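Local coordinates for protein porin B (Pseudomonas putida, PDB 4GEY) that forms an outer-membrane beta-barrel channel of the OprB family that probably lets sugars pass into the cell, with glucose bound here, at residues V325-Q331 and V352-N358; L385-N391 and I413-V419. The protein carries 2 engineered substitutions. One frame throughout, in Å; residues are numbered along the deposited sequence.

Interaction 1: V325-Q331 and V352-N358; sequences VVDNYQQ and VARIHVN
Val326 to Gln331 and Val352 to Val357 run antiparallel, their segment axes approaching to 4.6 Å with N-to-C directions 153° apart. Gln330 and Arg354 pair through both backbone bonds, Gln330 N to Arg354 O at 3.0 Å and Arg354 N to Gln330 O at 2.8 Å. Further along, Asp327 N and Asn328 O both bond to His356, two residues set against one as in a beta bulge. Three polar side chains close a ring on one face. Arg354, extended from CG to NE with CG opposite the backbone N (chi1 170°), runs alongside Gln330 and offers NH1 to OE1, which lies in the guanidinium plane; the modelled separation is too short to take literally. Gln330 NE2 gives an almost straight bond of 2.8 Å to Asn328 OD1, arriving from above that carbonyl plane, while Arg354 NH1 reaches the same oxygen weakly. A water held by Arg354 NH2 sits over the His356 ring. The face with Tyr329, Ile355 and Ala353 brings apolar groups together: Ile355 CG1 meets the edge of the Tyr329 ring, 3.8 Å from CD2, and Ala353 CB is 3.9 Å from Tyr329 CE2. The Tyr329 hydroxyl bonds to Ala169 O, within the loop closed by the Cys163–Cys171 disulfide. Trp178 of helix 175-178 packs on Val326 and Ile355, and strands 309-319 and 388-399 flank the hairpin.

Interaction 2: L385-N391 and I413-V419; sequences LQRTEYN and IKSPGGV. With DMU (decyl-beta-D-maltopyranoside), chain L; DMU (decyl-beta-D-maltopyranoside), chain K.
Tyr390 and Lys414 form a hydrogen-bonded antiparallel pair, with Tyr390 N 2.9 Å from Lys414 O and Lys414 N 3.0 Å from Tyr390 O. Their side chains point the same way, Lys414 CD resting 3.7 Å from Tyr390 CD1. Beyond Lys414 the chain turns, and side-chain bonds join the remaining backbone one. Glu389, extended with CG opposite its backbone N (chi1 172°), brings OE2 to Gly417 N at 2.9 Å, met from above the carboxylate plane. Gln386 NE2 bonds Gly417 O on a lone pair, while Arg387 N hydrogen-bonds Gly418 O at 2.9 Å from above the carbonyl plane. Asn391 ND2, holding OE1 in its amide plane, steadies the carboxylate together with the backbone N atoms of Phe116 and Ser117. With an alanine at Glu389, Gly417 N and those two loop amides would probably lose their acceptor, and the Asn391 amide would be freer to turn. On the opposite face, the alkyl chain of one decyl maltoside lies over the Tyr390 ring, its C28 3.6 Å from CD2, and a second accepts a bond from Lys414 NZ through O49. A face that takes up detergent, consistent with the membrane side, and a polar network behind it fit a hairpin in an outer-membrane beta-barrel wall.

Interactions 1 and 2 lie side by side in the barrel wall, their centres 9 Å apart, because strands 347-357 and 388-399 are neighbours. Two probable backbone hydrogen bonds stitch them, Ile355 N to Glu389 O and Ala353 N to Asn391 O, each 2.8 Å. Side chains continue the join: His356 CD2 is 3.4 Å from Thr388 OG1, and Arg354 packs on Tyr390. The two hairpins follow one another along the chain, with helix 359-372 between them. Neither contact supplies a residue of the glucose pocket; the side chain of Asn391 stays about 13 Å from the sugar. Phe116 and Ser117, however, shortly precede the pocket residues Glu121 to Arg125 in sequence.

Interaction 1: V325-Q331 and V352-N358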
ATOM      1  N   VAL A 325      15.497   1.295  -6.911  1.00 33.64           N
ATOM      2  CA  VAL A 325      16.088   2.301  -6.021  1.00 28.05           C
ATOM      3  C   VAL A 325      16.129   1.807  -4.580  1.00 30.30           C
ATOM      4  O   VAL A 325      17.182   1.854  -3.926  1.00 24.53           O
ATOM      5  CB  VAL A 325      15.322   3.642  -6.053  1.00 29.66           C
ATOM      6  CG1 VAL A 325      15.921   4.598  -5.055  1.00 24.11           C
ATOM      7  CG2 VAL A 325      15.344   4.256  -7.439  1.00 24.95           C
ATOM      8  N   VAL A 326      14.978   1.347  -4.083  1.00 34.26           N
ATOM      9  CA  VAL A 326      14.925   0.630  -2.815  1.00 23.24           C
ATOM     10  C   VAL A 326      15.504  -0.777  -2.971  1.00 32.03           C
ATOM     11  O   VAL A 326      15.018  -1.590  -3.751  1.00 29.42           O
ATOM     12  CB  VAL A 326      13.522   0.508  -2.296  1.00 29.87           C
ATOM     13  CG1 VAL A 326      13.519  -0.303  -0.997  1.00 22.30           C
ATOM     14  CG2 VAL A 326      12.928   1.892  -2.099  1.00 28.47           C
ATOM     15  N   ASP A 327      16.559  -1.030  -2.214  1.00 41.98           N
ATOM     16  CA  ASP A 327      17.345  -2.254  -2.258  1.00 42.54           C
ATOM     17  C   ASP A 327      16.550  -3.382  -1.591  1.00 45.15           C
ATOM     18  O   ASP A 327      16.336  -4.459  -2.168  1.00 32.05           O
ATOM     19  CB  ASP A 327      18.621  -1.985  -1.454  1.00 38.70           C
ATOM     20  CG  ASP A 327      19.694  -2.996  -1.694  1.00 55.62           C
ATOM     21  OD1 ASP A 327      19.379  -4.198  -1.798  1.00 73.34           O
ATOM     22  OD2 ASP A 327      20.871  -2.584  -1.765  1.00 62.49           O
ATOM     23  N   ASN A 328      16.131  -3.102  -0.356  1.00 39.16           N
ATOM     24  CA  ASN A 328      15.467  -4.057   0.509  1.00 27.45           C
ATOM     25  C   ASN A 328      14.713  -3.259   1.568  1.00 28.85           C
ATOM     26  O   ASN A 328      15.021  -2.093   1.787  1.00 28.85           O
ATOM     27  CB  ASN A 328      16.492  -5.005   1.151  1.00 27.48           C
ATOM     28  CG  ASN A 328      17.437  -4.296   2.139  1.00 32.27           C
ATOM     29  OD1 ASN A 328      17.005  -3.789   3.177  1.00 32.21           O
ATOM     30  ND2 ASN A 328      18.734  -4.289   1.829  1.00 28.52           N
ATOM     31  N   TYR A 329      13.727  -3.869   2.218  1.00 28.29           N
ATOM     32  CA  TYR A 329      12.946  -3.176   3.240  1.00 25.89           C
ATOM     33  C   TYR A 329      12.470  -4.129   4.325  1.00 26.08           C
ATOM     34  O   TYR A 329      12.168  -5.286   4.054  1.00 30.49           O
ATOM     35  CB  TYR A 329      11.766  -2.459   2.587  1.00 22.69           C
ATOM     36  CG  TYR A 329      10.474  -2.431   3.367  1.00 22.09           C
ATOM     37  CD1 TYR A 329       9.545  -3.454   3.254  1.00 29.10           C
ATOM     38  CD2 TYR A 329      10.151  -1.341   4.167  1.00 30.74           C
ATOM     39  CE1 TYR A 329       8.338  -3.409   3.949  1.00 36.89           C
ATOM     40  CE2 TYR A 329       8.945  -1.281   4.858  1.00 30.67           C
ATOM     41  CZ  TYR A 329       8.043  -2.316   4.748  1.00 33.20           C
ATOM     42  OH  TYR A 329       6.852  -2.272   5.444  1.00 33.37           O
ATOM     43  N   GLN A 330      12.425  -3.651   5.559  1.00 24.35           N
ATOM     44  CA  GLN A 330      11.948  -4.473   6.658  1.00 27.17           C
ATOM     45  C   GLN A 330      10.941  -3.678   7.460  1.00 28.04           C
ATOM     46  O   GLN A 330      10.984  -2.443   7.497  1.00 27.77           O
ATOM     47  CB  GLN A 330      13.086  -4.919   7.572  1.00 22.89           C
ATOM     48  CG  GLN A 330      14.157  -5.742   6.882  1.00 24.83           C
ATOM     49  CD  GLN A 330      15.100  -4.883   6.063  1.00 26.89           C
ATOM     50  OE1 GLN A 330      15.494  -3.805   6.493  1.00 36.27           O
ATOM     51  NE2 GLN A 330      15.440  -5.343   4.868  1.00 26.14           N
ATOM     52  N   GLN A 331      10.035  -4.392   8.113  1.00 24.69           N
ATOM     53  CA  GLN A 331       9.082  -3.734   8.965  1.00 21.40           C
ATOM     54  C   GLN A 331       8.610  -4.693  10.032  1.00 32.41           C
ATOM     55  O   GLN A 331       8.312  -5.853   9.761  1.00 33.57           O
ATOM     56  CB  GLN A 331       7.929  -3.214   8.121  1.00 33.46           C
ATOM     57  CG  GLN A 331       6.727  -2.729   8.880  1.00 32.90           C
ATOM     58  CD  GLN A 331       5.494  -3.464   8.438  1.00 36.87           C
ATOM     59  OE1 GLN A 331       5.369  -4.658   8.684  1.00 41.88           O
ATOM     60  NE2 GLN A 331       4.591  -2.771   7.745  1.00 32.78           N
ATOM     61  N   VAL A 352       7.624  -0.196  13.199  1.00 27.08           N
ATOM     62  CA  VAL A 352       8.908   0.375  12.806  1.00 29.41           C
ATOM     63  C   VAL A 352       9.243  -0.201  11.453  1.00 27.72           C
ATOM     64  O   VAL A 352       9.054  -1.393  11.232  1.00 27.34           O
ATOM     65  CB  VAL A 352      10.066  -0.025  13.748  1.00 31.47           C
ATOM     66  CG1 VAL A 352      11.134   1.074  13.772  1.00 29.06           C
ATOM     67  CG2 VAL A 352       9.561  -0.310  15.148  1.00 37.18           C
ATOM     68  N   ALA A 353       9.730   0.645  10.551  1.00 28.54           N
ATOM     69  CA  ALA A 353      10.120   0.204   9.222  1.00 20.95           C
ATOM     70  C   ALA A 353      11.475   0.754   8.878  1.00 22.97           C
ATOM     71  O   ALA A 353      11.827   1.851   9.278  1.00 31.56           O
ATOM     72  CB  ALA A 353       9.116   0.650   8.191  1.00 20.44           C
ATOM     73  N   ARG A 354      12.233  -0.029   8.125  1.00 30.49           N
ATOM     74  CA  ARG A 354      13.528   0.386   7.618  1.00 25.85           C
ATOM     75  C   ARG A 354      13.467   0.264   6.107  1.00 27.58           C
ATOM     76  O   ARG A 354      13.031  -0.754   5.581  1.00 33.07           O
ATOM     77  CB  ARG A 354      14.616  -0.519   8.185  1.00 28.32           C
ATOM     78  CG  ARG A 354      15.969  -0.354   7.548  1.00 31.91           C
ATOM     79  CD  ARG A 354      16.946  -1.391   8.054  1.00 23.83           C
ATOM     80  NE  ARG A 354      18.208  -1.237   7.349  1.00 30.99           N
ATOM     81  CZ  ARG A 354      18.578  -1.972   6.306  1.00 30.88           C
ATOM     82  NH1 ARG A 354      17.787  -2.935   5.872  1.00 33.00           N
ATOM     83  NH2 ARG A 354      19.747  -1.757   5.710  1.00 30.40           N
ATOM     84  N   ILE A 355      13.870   1.320   5.412  1.00 29.77           N
ATOM     85  CA  ILE A 355      13.862   1.344   3.953  1.00 27.27           C
ATOM     86  C   ILE A 355      15.254   1.665   3.442  1.00 30.59           C
ATOM     87  O   ILE A 355      15.714   2.807   3.529  1.00 34.89           O
ATOM     88  CB  ILE A 355      12.900   2.411   3.431  1.00 34.83           C
ATOM     89  CG1 ILE A 355      11.499   2.171   4.007  1.00 39.04           C
ATOM     90  CG2 ILE A 355      12.884   2.411   1.917  1.00 21.22           C
ATOM     91  CD1 ILE A 355      10.569   3.380   3.932  1.00 38.22           C
ATOM     92  N   HIS A 356      15.933   0.663   2.911  1.00 29.12           N
ATOM     93  CA  HIS A 356      17.309   0.860   2.465  1.00 29.78           C
ATOM     94  C   HIS A 356      17.430   1.155   0.965  1.00 32.60           C
ATOM     95  O   HIS A 356      16.765   0.522   0.147  1.00 23.43           O
ATOM     96  CB  HIS A 356      18.167  -0.343   2.841  1.00 28.49           C
ATOM     97  CG  HIS A 356      19.586  -0.230   2.391  1.00 37.05           C
ATOM     98  ND1 HIS A 356      20.069  -0.883   1.277  1.00 40.49           N
ATOM     99  CD2 HIS A 356      20.629   0.466   2.902  1.00 34.63           C
ATOM    100  CE1 HIS A 356      21.348  -0.596   1.124  1.00 37.31           C
ATOM    101  NE2 HIS A 356      21.714   0.221   2.096  1.00 35.51           N
ATOM    102  N   VAL A 357      18.281   2.122   0.621  1.00 23.91           N
ATOM    103  CA  VAL A 357      18.510   2.489  -0.768  1.00 24.26           C
ATOM    104  C   VAL A 357      19.738   1.804  -1.345  1.00 36.11           C
ATOM    105  O   VAL A 357      20.828   1.880  -0.777  1.00 37.89           O
ATOM    106  CB  VAL A 357      18.705   4.007  -0.960  1.00 24.26           C
ATOM    107  CG1 VAL A 357      18.783   4.331  -2.444  1.00 24.67           C
ATOM    108  CG2 VAL A 357      17.593   4.799  -0.294  1.00 23.47           C
ATOM    109  N   ASN A 358      19.524   1.136  -2.475  1.00 37.40           N
ATOM    110  CA  ASN A 358      20.560   0.590  -3.349  1.00 26.51           C
ATOM    111  C   ASN A 358      21.805   1.450  -3.387  1.00 38.38           C
ATOM    112  O   ASN A 358      21.774   2.585  -3.868  1.00 37.32           O
ATOM    113  CB  ASN A 358      19.968   0.506  -4.755  1.00 39.72           C
ATOM    114  CG  ASN A 358      20.821  -0.267  -5.712  1.00 27.74           C
ATOM    115  OD1 ASN A 358      22.042  -0.179  -5.683  1.00 35.52           O
ATOM    116  ND2 ASN A 358      20.175  -1.025  -6.591  1.00 39.37           N
TER
HETATM  117  O   HOH W   1      21.348  -3.103   3.778  1.00 39.83           O

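Interaction 2: L385-N391 and I413-V419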
ATOM      1  N   LEU A 385      22.762  12.350  -0.924  1.00 31.93           N
ATOM      2  CA  LEU A 385      23.168  10.958  -0.842  1.00 27.02           C
ATOM      3  C   LEU A 385      22.086  10.196  -0.105  1.00 32.59           C
ATOM      4  O   LEU A 385      21.848  10.418   1.086  1.00 35.10           O
ATOM      5  CB  LEU A 385      24.509  10.829  -0.106  1.00 33.39           C
ATOM      6  CG  LEU A 385      25.760  11.517  -0.689  1.00 32.31           C
ATOM      7  CD1 LEU A 385      27.005  10.903  -0.099  1.00 29.66           C
ATOM      8  CD2 LEU A 385      25.814  11.431  -2.208  1.00 29.31           C
ATOM      9  N   GLN A 386      21.409   9.310  -0.821  1.00 32.59           N
ATOM     10  CA  GLN A 386      20.304   8.573  -0.231  1.00 30.98           C
ATOM     11  C   GLN A 386      20.759   7.245   0.342  1.00 29.18           C
ATOM     12  O   GLN A 386      21.307   6.410  -0.367  1.00 33.41           O
ATOM     13  CB  GLN A 386      19.200   8.365  -1.252  1.00 29.04           C
ATOM     14  CG  GLN A 386      18.539   9.643  -1.648  1.00 24.37           C
ATOM     15  CD  GLN A 386      17.388   9.418  -2.587  1.00 34.66           C
ATOM     16  OE1 GLN A 386      17.584   9.085  -3.757  1.00 34.14           O
ATOM     17  NE2 GLN A 386      16.171   9.598  -2.082  1.00 36.52           N
ATOM     18  N   ARG A 387      20.513   7.060   1.637  1.00 34.11           N
ATOM     19  CA  ARG A 387      21.043   5.916   2.370  1.00 39.37           C
ATOM     20  C   ARG A 387      19.948   5.032   2.987  1.00 24.32           C
ATOM     21  O   ARG A 387      19.610   4.000   2.427  1.00 33.99           O
ATOM     22  CB  ARG A 387      22.085   6.379   3.404  1.00 38.13           C
ATOM     23  CG  ARG A 387      22.866   7.622   2.946  1.00 40.42           C
ATOM     24  CD  ARG A 387      23.877   8.124   3.980  1.00 40.93           C
ATOM     25  NE  ARG A 387      25.225   7.618   3.725  1.00 42.18           N
ATOM     26  CZ  ARG A 387      26.260   8.377   3.385  1.00 45.03           C
ATOM     27  NH1 ARG A 387      26.123   9.691   3.263  1.00 37.21           N
ATOM     28  NH2 ARG A 387      27.442   7.813   3.171  1.00 53.82           N
ATOM     29  N   THR A 388      19.395   5.413   4.130  1.00 40.32           N
ATOM     30  CA  THR A 388      18.390   4.570   4.783  1.00 32.53           C
ATOM     31  C   THR A 388      17.385   5.421   5.541  1.00 30.23           C
ATOM     32  O   THR A 388      17.766   6.259   6.351  1.00 39.28           O
ATOM     33  CB  THR A 388      19.026   3.579   5.775  1.00 35.66           C
ATOM     34  OG1 THR A 388      20.138   2.911   5.159  1.00 36.98           O
ATOM     35  CG2 THR A 388      18.006   2.552   6.227  1.00 28.79           C
ATOM     36  N   GLU A 389      16.106   5.197   5.262  1.00 29.58           N
ATOM     37  CA  GLU A 389      15.016   5.939   5.875  1.00 28.05           C
ATOM     38  C   GLU A 389      14.325   5.016   6.860  1.00 30.99           C
ATOM     39  O   GLU A 389      14.097   3.834   6.565  1.00 30.48           O
ATOM     40  CB  GLU A 389      14.024   6.386   4.803  1.00 27.69           C
ATOM     41  CG  GLU A 389      12.734   7.003   5.326  1.00 31.96           C
ATOM     42  CD  GLU A 389      11.741   7.369   4.205  1.00 37.73           C
ATOM     43  OE1 GLU A 389      10.531   7.109   4.369  1.00 39.66           O
ATOM     44  OE2 GLU A 389      12.160   7.918   3.162  1.00 35.10           O
ATOM     45  N   TYR A 390      14.006   5.545   8.037  1.00 22.82           N
ATOM     46  CA  TYR A 390      13.242   4.783   9.016  1.00 23.78           C
ATOM     47  C   TYR A 390      11.905   5.466   9.267  1.00 26.50           C
ATOM     48  O   TYR A 390      11.812   6.697   9.233  1.00 27.02           O
ATOM     49  CB  TYR A 390      14.019   4.623  10.329  1.00 25.78           C
ATOM     50  CG  TYR A 390      15.247   3.749  10.201  1.00 28.97           C
ATOM     51  CD1 TYR A 390      16.413   4.238   9.624  1.00 30.65           C
ATOM     52  CD2 TYR A 390      15.246   2.438  10.665  1.00 27.48           C
ATOM     53  CE1 TYR A 390      17.544   3.447   9.506  1.00 35.15           C
ATOM     54  CE2 TYR A 390      16.372   1.640  10.556  1.00 32.54           C
ATOM     55  CZ  TYR A 390      17.517   2.153   9.971  1.00 34.51           C
ATOM     56  OH  TYR A 390      18.635   1.379   9.843  1.00 32.17           O
ATOM     57  N   ASN A 391      10.868   4.667   9.504  1.00 22.92           N
ATOM     58  CA  ASN A 391       9.561   5.208   9.855  1.00 23.78           C
ATOM     59  C   ASN A 391       9.053   4.503  11.082  1.00 31.88           C
ATOM     60  O   ASN A 391       9.297   3.301  11.256  1.00 37.79           O
ATOM     61  CB  ASN A 391       8.543   5.003   8.732  1.00 21.97           C
ATOM     62  CG  ASN A 391       8.774   5.916   7.540  1.00 30.02           C
ATOM     63  OD1 ASN A 391       8.006   6.858   7.299  1.00 27.50           O
ATOM     64  ND2 ASN A 391       9.815   5.625   6.768  1.00 29.38           N
ATOM     65  N   ILE A 413      10.166   9.953  11.792  1.00 26.55           N
ATOM     66  CA  ILE A 413      10.894   9.641  10.570  1.00 28.05           C
ATOM     67  C   ILE A 413      12.375  10.008  10.658  1.00 32.85           C
ATOM     68  O   ILE A 413      12.733  11.179  10.786  1.00 34.89           O
ATOM     69  CB  ILE A 413      10.276  10.377   9.375  1.00 23.94           C
ATOM     70  CG1 ILE A 413       8.765  10.187   9.372  1.00 26.48           C
ATOM     71  CG2 ILE A 413      10.839   9.860   8.075  1.00 21.68           C
ATOM     72  CD1 ILE A 413       8.076  11.263   8.652  1.00 34.91           C
ATOM     73  N   LYS A 414      13.233   8.998  10.574  1.00 30.57           N
ATOM     74  CA  LYS A 414      14.667   9.199  10.622  1.00 29.43           C
ATOM     75  C   LYS A 414      15.222   9.193   9.207  1.00 34.42           C
ATOM     76  O   LYS A 414      14.997   8.241   8.455  1.00 38.39           O
ATOM     77  CB  LYS A 414      15.323   8.091  11.439  1.00 32.83           C
ATOM     78  CG  LYS A 414      16.770   8.371  11.791  1.00 42.43           C
ATOM     79  CD  LYS A 414      17.683   7.254  11.315  1.00 43.48           C
ATOM     80  CE  LYS A 414      18.726   7.765  10.333  1.00 42.65           C
ATOM     81  NZ  LYS A 414      19.665   8.761  10.918  1.00 41.37           N
ATOM     82  N   SER A 415      15.948  10.250   8.852  1.00 31.70           N
ATOM     83  CA  SER A 415      16.436  10.426   7.487  1.00 33.11           C
ATOM     84  C   SER A 415      15.336  10.274   6.439  1.00 30.05           C
ATOM     85  O   SER A 415      15.253   9.249   5.764  1.00 35.18           O
ATOM     86  CB  SER A 415      17.571   9.448   7.179  1.00 35.47           C
ATOM     87  OG  SER A 415      18.680   9.682   8.021  1.00 39.87           O
ATOM     88  N   PRO A 416      14.481  11.293   6.313  1.00 28.55           N
ATOM     89  CA  PRO A 416      13.524  11.364   5.214  1.00 28.51           C
ATOM     90  C   PRO A 416      14.253  11.225   3.885  1.00 34.31           C
ATOM     91  O   PRO A 416      15.314  11.836   3.703  1.00 36.35           O
ATOM     92  CB  PRO A 416      12.956  12.770   5.363  1.00 26.44           C
ATOM     93  CG  PRO A 416      13.025  13.019   6.812  1.00 27.42           C
ATOM     94  CD  PRO A 416      14.330  12.425   7.238  1.00 26.14           C
ATOM     95  N   GLY A 417      13.706  10.410   2.989  1.00 32.40           N
ATOM     96  CA  GLY A 417      14.343  10.138   1.714  1.00 29.05           C
ATOM     97  C   GLY A 417      15.703   9.469   1.806  1.00 32.55           C
ATOM     98  O   GLY A 417      16.440   9.412   0.818  1.00 39.71           O
ATOM     99  N   GLY A 418      16.043   8.953   2.986  1.00 32.11           N
ATOM    100  CA  GLY A 418      17.333   8.316   3.192  1.00 32.70           C
ATOM    101  C   GLY A 418      18.446   9.329   3.433  1.00 38.44           C
ATOM    102  O   GLY A 418      19.620   8.969   3.561  1.00 24.08           O
ATOM    103  N   VAL A 419      18.067  10.600   3.520  1.00 23.41           N
ATOM    104  CA  VAL A 419      19.046  11.665   3.603  1.00 30.58           C
ATOM    105  C   VAL A 419      19.383  12.053   5.035  1.00 35.74           C
ATOM    106  O   VAL A 419      18.600  12.714   5.724  1.00 37.02           O
ATOM    107  CB  VAL A 419      18.601  12.889   2.818  1.00 31.56           C
ATOM    108  CG1 VAL A 419      19.674  13.957   2.873  1.00 28.89           C
ATOM    109  CG2 VAL A 419      18.321  12.490   1.393  1.00 36.86           C
TER
HETATM  110  C1  DMU L 511      22.028   5.602   9.652  1.00 64.17           C
HETATM  111  C2  DMU L 511      22.875   5.889   8.515  1.00 60.72           C
HETATM  112  C3  DMU L 511      24.249   6.430   8.691  1.00 53.45           C
HETATM  113  C4  DMU L 511      24.853   6.201  10.096  1.00 54.88           C
HETATM  114  O5  DMU L 511      23.745   6.487  11.134  1.00 56.09           O
HETATM  115  C6  DMU L 511      22.628   5.589  10.984  1.00 58.43           C
HETATM  116  O7  DMU L 511      25.151   5.831   7.731  1.00 56.73           O
HETATM  117  O16 DMU L 511      21.681   5.849  12.032  1.00 49.10           O
HETATM  118  C18 DMU L 511      21.216   4.751  12.818  1.00 39.22           C
HETATM  119  C19 DMU L 511      19.934   4.960  13.667  1.00 54.00           C
HETATM  120  C22 DMU L 511      18.592   4.246  13.263  1.00 37.36           C
HETATM  121  C25 DMU L 511      17.380   4.531  14.153  1.00 35.68           C
HETATM  122  C28 DMU L 511      15.981   4.161  13.701  1.00 32.38           C
HETATM  123  C31 DMU L 511      14.834   4.921  14.334  1.00 38.94           C
HETATM  124  C34 DMU L 511      13.416   4.417  14.174  1.00 41.77           C
HETATM  125  C37 DMU L 511      12.309   5.416  14.039  1.00 31.49           C
HETATM  126  O49 DMU L 511      21.402   4.279   9.375  1.00 69.34           O
HETATM  127  O55 DMU L 511      22.083   6.679   7.556  1.00 67.57           O
HETATM  128  C57 DMU L 511      25.952   6.949  10.360  1.00 54.27           C
HETATM  129  O61 DMU L 511      26.113   7.400  11.661  1.00 53.26           O
HETATM  130  C5  DMU L 511      27.265   6.200   6.641  1.00 49.83           C
HETATM  131  C7  DMU L 511      28.340   6.936   7.227  1.00 61.34           C
HETATM  132  C8  DMU L 511      28.250   8.385   7.009  1.00 62.68           C
HETATM  133  C9  DMU L 511      26.942   8.995   7.587  1.00 53.31           C
HETATM  134  O1  DMU L 511      25.767   8.024   7.396  1.00 58.57           O
HETATM  135  C10 DMU L 511      25.894   6.675   6.886  1.00 54.94           C
HETATM  136  O2  DMU L 511      29.328   9.028   7.625  1.00 61.84           O
HETATM  137  O3  DMU L 511      27.389   4.792   7.039  1.00 42.86           O
HETATM  138  O4  DMU L 511      29.581   6.437   6.641  1.00 63.41           O
HETATM  139  C11 DMU L 511      26.643  10.140   7.005  1.00 44.26           C
HETATM  140  O6  DMU L 511      25.504  10.801   7.429  1.00 35.76           O
HETATM  141  C1  DMU K 510      19.739  10.871  14.119  1.00 54.78           C
HETATM  142  C2  DMU K 510      21.040  11.110  13.578  1.00 54.78           C
HETATM  143  C3  DMU K 510      22.039  11.536  14.576  1.00 57.97           C
HETATM  144  C4  DMU K 510      22.058  10.661  15.848  1.00 56.09           C
HETATM  145  O5  DMU K 510      20.639  10.135  16.196  1.00 56.87           O
HETATM  146  C6  DMU K 510      19.749   9.814  15.102  1.00 52.72           C
HETATM  147  O7  DMU K 510      23.373  11.485  14.033  1.00 69.12           O
HETATM  148  O16 DMU K 510      18.439   9.584  15.633  1.00 49.16           O
HETATM  149  C18 DMU K 510      18.199   8.439  16.442  1.00 45.80           C
HETATM  150  C19 DMU K 510      16.971   8.452  17.395  1.00 64.88           C
HETATM  151  C22 DMU K 510      16.242   7.098  17.714  1.00 57.07           C
HETATM  152  C25 DMU K 510      14.935   7.148  18.513  1.00 59.26           C
HETATM  153  C28 DMU K 510      13.863   6.104  18.222  1.00 60.27           C
HETATM  154  C31 DMU K 510      12.477   6.227  18.847  1.00 55.14           C
HETATM  155  C34 DMU K 510      11.411   5.210  18.503  1.00 43.21           C
HETATM  156  O49 DMU K 510      18.824  10.552  13.001  1.00 52.48           O
HETATM  157  O55 DMU K 510      20.937  12.045  12.446  1.00 51.15           O
HETATM  158  C57 DMU K 510      22.576  11.327  16.907  1.00 53.16           C
HETATM  159  O61 DMU K 510      23.069  10.539  17.939  1.00 51.76           O
HETATM  160  C5  DMU K 510      25.372  12.546  13.452  1.00 82.75           C
HETATM  161  C7  DMU K 510      26.169  12.572  14.630  1.00 85.84           C
HETATM  162  C8  DMU K 510      26.104  13.868  15.325  1.00 88.53           C
HETATM  163  C9  DMU K 510      24.661  14.249  15.798  1.00 85.83           C
HETATM  164  O1  DMU K 510      23.617  13.592  14.870  1.00 82.97           O
HETATM  165  C10 DMU K 510      23.951  12.718  13.752  1.00 77.74           C
HETATM  166  O2  DMU K 510      26.963  13.852  16.426  1.00 92.10           O
HETATM  167  O3  DMU K 510      25.586  11.300  12.684  1.00 83.61           O
HETATM  168  O4  DMU K 510      27.532  12.285  14.237  1.00 84.41           O
HETATM  169  C11 DMU K 510      24.447  15.555  15.801  1.00 85.01           C
HETATM  170  O6  DMU K 510      25.353  16.342  16.479  1.00 84.23           O